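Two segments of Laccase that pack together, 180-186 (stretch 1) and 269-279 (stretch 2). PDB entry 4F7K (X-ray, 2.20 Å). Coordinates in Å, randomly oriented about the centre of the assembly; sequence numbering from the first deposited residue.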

ATOM      1  N   ARG A 180       5.370  -8.925  26.340  1.00 63.69           N
ATOM      2  CA  ARG A 180       3.968  -9.052  26.729  1.00 64.29           C
ATOM      3  C   ARG A 180       3.588  -7.821  27.556  1.00 66.13           C
ATOM      4  O   ARG A 180       4.263  -7.495  28.535  1.00 68.26           O
ATOM      5  CB  ARG A 180       3.790 -10.334  27.543  1.00 67.05           C
ATOM      6  CG  ARG A 180       2.370 -10.653  27.984  1.00 68.72           C
ATOM      7  CD  ARG A 180       2.400 -11.679  29.110  1.00 73.24           C
ATOM      8  NE  ARG A 180       2.719 -11.057  30.396  0.10 75.90           N
ATOM      9  CZ  ARG A 180       3.143 -11.710  31.477  0.10 78.93           C
ATOM     10  NH1 ARG A 180       3.321 -13.024  31.452  0.10 79.54           N
ATOM     11  NH2 ARG A 180       3.400 -11.039  32.589  0.10 81.54           N
ATOM     12  N   GLY A 181       2.527  -7.130  27.154  1.00 65.00           N
ATOM     13  CA  GLY A 181       2.179  -5.852  27.772  1.00 65.68           C
ATOM     14  C   GLY A 181       2.667  -4.629  27.002  1.00 63.42           C
ATOM     15  O   GLY A 181       2.288  -3.508  27.323  1.00 64.99           O
ATOM     16  N   ASP A 182       3.510  -4.820  25.988  1.00 59.95           N
ATOM     17  CA  ASP A 182       3.872  -3.710  25.094  1.00 57.85           C
ATOM     18  C   ASP A 182       2.676  -3.234  24.296  1.00 56.27           C
ATOM     19  O   ASP A 182       1.786  -4.023  23.971  1.00 56.47           O
ATOM     20  CB  ASP A 182       4.985  -4.091  24.119  1.00 55.38           C
ATOM     21  CG  ASP A 182       6.362  -4.034  24.749  1.00 57.83           C
ATOM     22  OD1 ASP A 182       6.499  -3.432  25.836  1.00 60.11           O
ATOM     23  OD2 ASP A 182       7.307  -4.609  24.160  1.00 56.40           O
ATOM     24  N   ARG A 183       2.642  -1.942  24.004  1.00 55.55           N
ATOM     25  CA  ARG A 183       1.671  -1.411  23.063  1.00 53.96           C
ATOM     26  C   ARG A 183       2.337  -1.282  21.710  1.00 50.30           C
ATOM     27  O   ARG A 183       3.306  -0.541  21.573  1.00 49.49           O
ATOM     28  CB  ARG A 183       1.162  -0.041  23.499  1.00 55.60           C
ATOM     29  CG  ARG A 183       0.156   0.529  22.498  1.00 53.52           C
ATOM     30  CD  ARG A 183      -0.779   1.507  23.137  1.00 54.57           C
ATOM     31  NE  ARG A 183      -1.839   0.840  23.872  1.00 53.55           N
ATOM     32  CZ  ARG A 183      -2.847   1.472  24.457  1.00 56.33           C
ATOM     33  NH1 ARG A 183      -2.932   2.794  24.396  1.00 56.74           N
ATOM     34  NH2 ARG A 183      -3.769   0.778  25.098  1.00 55.95           N
ATOM     35  N   VAL A 184       1.820  -1.992  20.709  1.00 48.67           N
ATOM     36  CA  VAL A 184       2.421  -1.928  19.373  1.00 45.33           C
ATOM     37  C   VAL A 184       1.554  -1.224  18.354  1.00 44.10           C
ATOM     38  O   VAL A 184       0.347  -1.417  18.328  1.00 45.19           O
ATOM     39  CB  VAL A 184       2.824  -3.326  18.828  1.00 44.35           C
ATOM     40  CG1 VAL A 184       3.816  -3.989  19.760  1.00 46.07           C
ATOM     41  CG2 VAL A 184       1.587  -4.218  18.585  1.00 43.48           C
ATOM     42  N   ARG A 185       2.187  -0.409  17.514  1.00 42.80           N
ATOM     43  CA  ARG A 185       1.585   0.063  16.270  1.00 41.47           C
ATOM     44  C   ARG A 185       2.014  -0.871  15.121  1.00 39.23           C
ATOM     45  O   ARG A 185       3.195  -1.082  14.910  1.00 38.57           O
ATOM     46  CB  ARG A 185       1.988   1.516  15.988  1.00 42.36           C
ATOM     47  CG  ARG A 185       1.252   2.141  14.803  1.00 41.34           C
ATOM     48  CD  ARG A 185       1.652   3.586  14.607  1.00 41.67           C
ATOM     49  NE  ARG A 185       0.881   4.228  13.535  1.00 43.66           N
ATOM     50  CZ  ARG A 185       0.739   5.555  13.394  1.00 44.09           C
ATOM     51  NH1 ARG A 185       1.339   6.375  14.247  1.00 46.42           N
ATOM     52  NH2 ARG A 185       0.024   6.067  12.386  1.00 40.44           N
ATOM     53  N   LEU A 186       1.029  -1.461  14.446  1.00 37.92           N
ATOM     54  CA  LEU A 186       1.232  -2.380  13.361  1.00 36.53           C
ATOM     55  C   LEU A 186       0.679  -1.780  12.057  1.00 35.44           C
ATOM     56  O   LEU A 186      -0.535  -1.614  11.914  1.00 36.51           O
ATOM     57  CB  LEU A 186       0.549  -3.733  13.679  1.00 36.67           C
ATOM     58  CG  LEU A 186       1.016  -4.462  14.953  1.00 35.76           C
ATOM     59  CD1 LEU A 186       0.104  -5.614  15.267  1.00 35.74           C
ATOM     60  CD2 LEU A 186       2.447  -4.969  14.828  1.00 32.58           C
TER
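Stretch 2 (269-279) TRQPSEIPALP

Stretch 2 runs alongside stretch 1 as an extended segment without regular secondary structure. Most of its backbone angles fall in the region of extended or polyproline-like chain, as expected of a segment with three prolines among eleven residues, and Thr269 departs from it with phi/psi of -76/-22°. Stretch 1 begins as a loop and enters a strand at Arg183 that continues beyond Leu186. The two backbones keep their distance: the closest pair of CA atoms, Gly181 CA and Arg270 CA, is 7.1 Å apart, and no backbone-to-backbone hydrogen bond joins them. Contact is made largely by long side chains, and together the two surfaces bury 372 Å². The order of contacts runs in the same sense along both segments, from Gly181 against Arg270 to Arg185 against Leu278.

Arg180, at the start of stretch 1, is exposed and takes no part. The contact opens at Gly181, whose phi/psi of 97/-10° would jam a CB against the carbonyl oxygen of Arg180; the backbone itself therefore calls for glycine. Arg270 points its CA-to-CB bond toward stretch 1 and lays its side chain along this turn, with Arg270 CD 3.6 Å from Gly181 O. This oxygen lies at the edge of the Arg270 guanidinium, near its plane, but the pair is not a hydrogen bond. The CA-to-CB bond of Asp182 points away, and the residue is barely covered by stretch 2.

Arg183 is the centre of the contact, with 134 Å² covered by stretch 2. Its CA-to-CB bond points toward that segment, and the chain reaches out through t, t and m rotamers. Near the root of the side chain, Arg183 CB sits over one face of the Arg270 guanidinium, 3.6 Å from Arg270 NE. Farther out, the Arg183 guanidinium meets two successive backbone carbonyls: NH2 donates to Ser273 O at 2.9 Å, and NH1 donates to Glu274 O at 3.2 Å, with N-H...O angles of 156° and 147°. Both oxygens lie near the plane of the group, at its edge, where the N-H bonds point. The anchor thus uses main-chain atoms, and does not depend on the side chains of Ser273 and Glu274, which are incompletely modelled. Ile275 covers one face of the guanidinium with CG1, while its CD1 comes within 3.9 Å of Arg183 NH2. Pro276 CD approaches Arg183 NH1 to 3.8 Å. The like charges of the two arginines are also close, with Arg183 NE 4.4 Å from Arg270 NH1; each has hydrogen-bond partners elsewhere in the structure.

Val184 does not touch stretch 2, and the next contact comes at Arg185. Although its CA-to-CB bond points sideways, an extended t, t, t side chain brings its end to Leu278, with Arg185 NH2 3.5 Å from Leu278 CD1. Leu278 CD2 lies over one face of the guanidinium, an apolar cover that leaves the edge free for polar partners. The contact ends at Arg185; Leu186 is out of reach.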

ATOM      1  N   THR A 269       5.758  -1.420  33.291  1.00 89.46           N
ATOM      2  CA  THR A 269       5.620   0.032  33.485  1.00 90.68           C
ATOM      3  C   THR A 269       4.434   0.657  32.747  1.00 89.02           C
ATOM      4  O   THR A 269       3.973   1.734  33.117  1.00 91.31           O
ATOM      5  CB  THR A 269       6.918   0.784  33.109  1.00 89.69           C
ATOM      6  OG1 THR A 269       7.485   0.204  31.932  1.00 86.46           O
ATOM      7  CG2 THR A 269       7.930   0.682  34.221  1.00 93.52           C
ATOM      8  N   ARG A 270       3.949  -0.011  31.700  1.00 84.91           N
ATOM      9  CA  ARG A 270       2.799   0.490  30.958  1.00 83.20           C
ATOM     10  C   ARG A 270       1.514   0.160  31.706  1.00 85.32           C
ATOM     11  O   ARG A 270       1.237  -1.003  32.007  1.00 84.96           O
ATOM     12  CB  ARG A 270       2.768  -0.062  29.525  1.00 78.87           C
ATOM     13  CG  ARG A 270       1.533   0.356  28.715  1.00 77.36           C
ATOM     14  CD  ARG A 270       1.683   0.016  27.233  1.00 73.94           C
ATOM     15  NE  ARG A 270       2.746   0.789  26.583  1.00 71.46           N
ATOM     16  CZ  ARG A 270       2.611   2.029  26.114  1.00 72.38           C
ATOM     17  NH1 ARG A 270       1.452   2.676  26.222  1.00 74.43           N
ATOM     18  NH2 ARG A 270       3.646   2.627  25.534  1.00 70.54           N
ATOM     19  N   GLN A 271       0.747   1.203  32.005  1.00 87.43           N
ATOM     20  CA  GLN A 271      -0.545   1.060  32.664  1.00 90.09           C
ATOM     21  C   GLN A 271      -1.645   1.033  31.610  1.00 87.80           C
ATOM     22  O   GLN A 271      -1.513   1.702  30.588  1.00 85.35           O
ATOM     23  CB  GLN A 271      -0.764   2.205  33.667  1.00 94.91           C
ATOM     24  CG  GLN A 271       0.327   2.310  34.734  1.00 96.22           C
ATOM     25  CD  GLN A 271       0.268   1.174  35.734  1.00 97.56           C
ATOM     26  OE1 GLN A 271      -0.509   1.223  36.692  1.00103.16           O
ATOM     27  NE2 GLN A 271       1.098   0.155  35.534  1.00 92.91           N
ATOM     28  N   PRO A 272      -2.735   0.269  31.852  1.00 88.68           N
ATOM     29  CA  PRO A 272      -3.779   0.121  30.821  1.00 86.21           C
ATOM     30  C   PRO A 272      -4.410   1.453  30.421  1.00 87.13           C
ATOM     31  O   PRO A 272      -4.466   2.383  31.229  1.00 90.66           O
ATOM     32  CB  PRO A 272      -4.820  -0.784  31.492  1.00 88.43           C
ATOM     33  CG  PRO A 272      -4.093  -1.448  32.615  1.00 90.42           C
ATOM     34  CD  PRO A 272      -3.103  -0.435  33.096  1.00 91.86           C
ATOM     35  N   SER A 273      -4.846   1.541  29.168  1.00 84.30           N
ATOM     36  CA  SER A 273      -5.439   2.757  28.617  1.00 84.90           C
ATOM     37  C   SER A 273      -6.258   2.459  27.375  1.00 82.08           C
ATOM     38  O   SER A 273      -6.081   1.415  26.727  1.00 78.48           O
ATOM     39  CB  SER A 273      -4.359   3.795  28.282  1.00 84.31           C
ATOM     40  N   GLU A 274      -7.156   3.386  27.053  1.00 83.52           N
ATOM     41  CA  GLU A 274      -7.889   3.350  25.796  1.00 81.40           C
ATOM     42  C   GLU A 274      -6.908   3.371  24.613  1.00 77.29           C
ATOM     43  O   GLU A 274      -5.882   4.064  24.659  1.00 77.08           O
ATOM     44  CB  GLU A 274      -8.825   4.557  25.710  1.00 84.12           C
ATOM     45  N   ILE A 275      -7.205   2.611  23.561  1.00 74.09           N
ATOM     46  CA  ILE A 275      -6.470   2.782  22.320  1.00 70.89           C
ATOM     47  C   ILE A 275      -6.925   4.117  21.726  1.00 71.89           C
ATOM     48  O   ILE A 275      -8.095   4.266  21.361  1.00 72.95           O
ATOM     49  CB  ILE A 275      -6.703   1.629  21.309  1.00 67.79           C
ATOM     50  CG1 ILE A 275      -5.822   0.419  21.633  1.00 66.81           C
ATOM     51  CG2 ILE A 275      -6.416   2.099  19.917  1.00 65.38           C
ATOM     52  CD1 ILE A 275      -6.460  -0.564  22.597  1.00 70.21           C
ATOM     53  N   PRO A 276      -6.003   5.093  21.623  1.00 72.05           N
ATOM     54  CA  PRO A 276      -6.403   6.433  21.191  1.00 73.27           C
ATOM     55  C   PRO A 276      -6.698   6.441  19.685  1.00 70.05           C
ATOM     56  O   PRO A 276      -6.296   5.518  18.968  1.00 66.87           O
ATOM     57  CB  PRO A 276      -5.156   7.259  21.486  1.00 73.42           C
ATOM     58  CG  PRO A 276      -4.028   6.285  21.174  1.00 70.80           C
ATOM     59  CD  PRO A 276      -4.531   4.945  21.661  1.00 70.22           C
ATOM     60  N   ALA A 277      -7.410   7.462  19.218  1.00 71.03           N
ATOM     61  CA  ALA A 277      -7.581   7.665  17.786  1.00 68.31           C
ATOM     62  C   ALA A 277      -6.415   8.503  17.251  1.00 66.76           C
ATOM     63  O   ALA A 277      -5.824   9.306  17.983  1.00 68.54           O
ATOM     64  CB  ALA A 277      -8.910   8.348  17.507  1.00 70.19           C
ATOM     65  N   LEU A 278      -6.089   8.317  15.977  1.00 63.15           N
ATOM     66  CA  LEU A 278      -5.070   9.150  15.324  1.00 62.21           C
ATOM     67  C   LEU A 278      -5.612  10.560  15.011  1.00 64.26           C
ATOM     68  O   LEU A 278      -6.793  10.711  14.683  1.00 65.24           O
ATOM     69  CB  LEU A 278      -4.526   8.470  14.052  1.00 57.72           C
ATOM     70  CG  LEU A 278      -3.731   7.174  14.259  1.00 56.10           C
ATOM     71  CD1 LEU A 278      -3.386   6.535  12.933  1.00 52.94           C
ATOM     72  CD2 LEU A 278      -2.457   7.402  15.072  1.00 55.53           C
ATOM     73  N   PRO A 279      -4.747  11.589  15.109  1.00 65.51           N
ATOM     74  CA  PRO A 279      -5.157  12.947  14.712  1.00 67.91           C
ATOM     75  C   PRO A 279      -5.518  12.983  13.222  1.00 66.41           C
ATOM     76  O   PRO A 279      -4.856  12.309  12.409  1.00 63.24           O
ATOM     77  CB  PRO A 279      -3.918  13.806  15.001  1.00 68.54           C
ATOM     78  CG  PRO A 279      -2.785  12.851  15.175  1.00 66.52           C
ATOM     79  CD  PRO A 279      -3.371  11.552  15.646  1.00 64.91           C
TER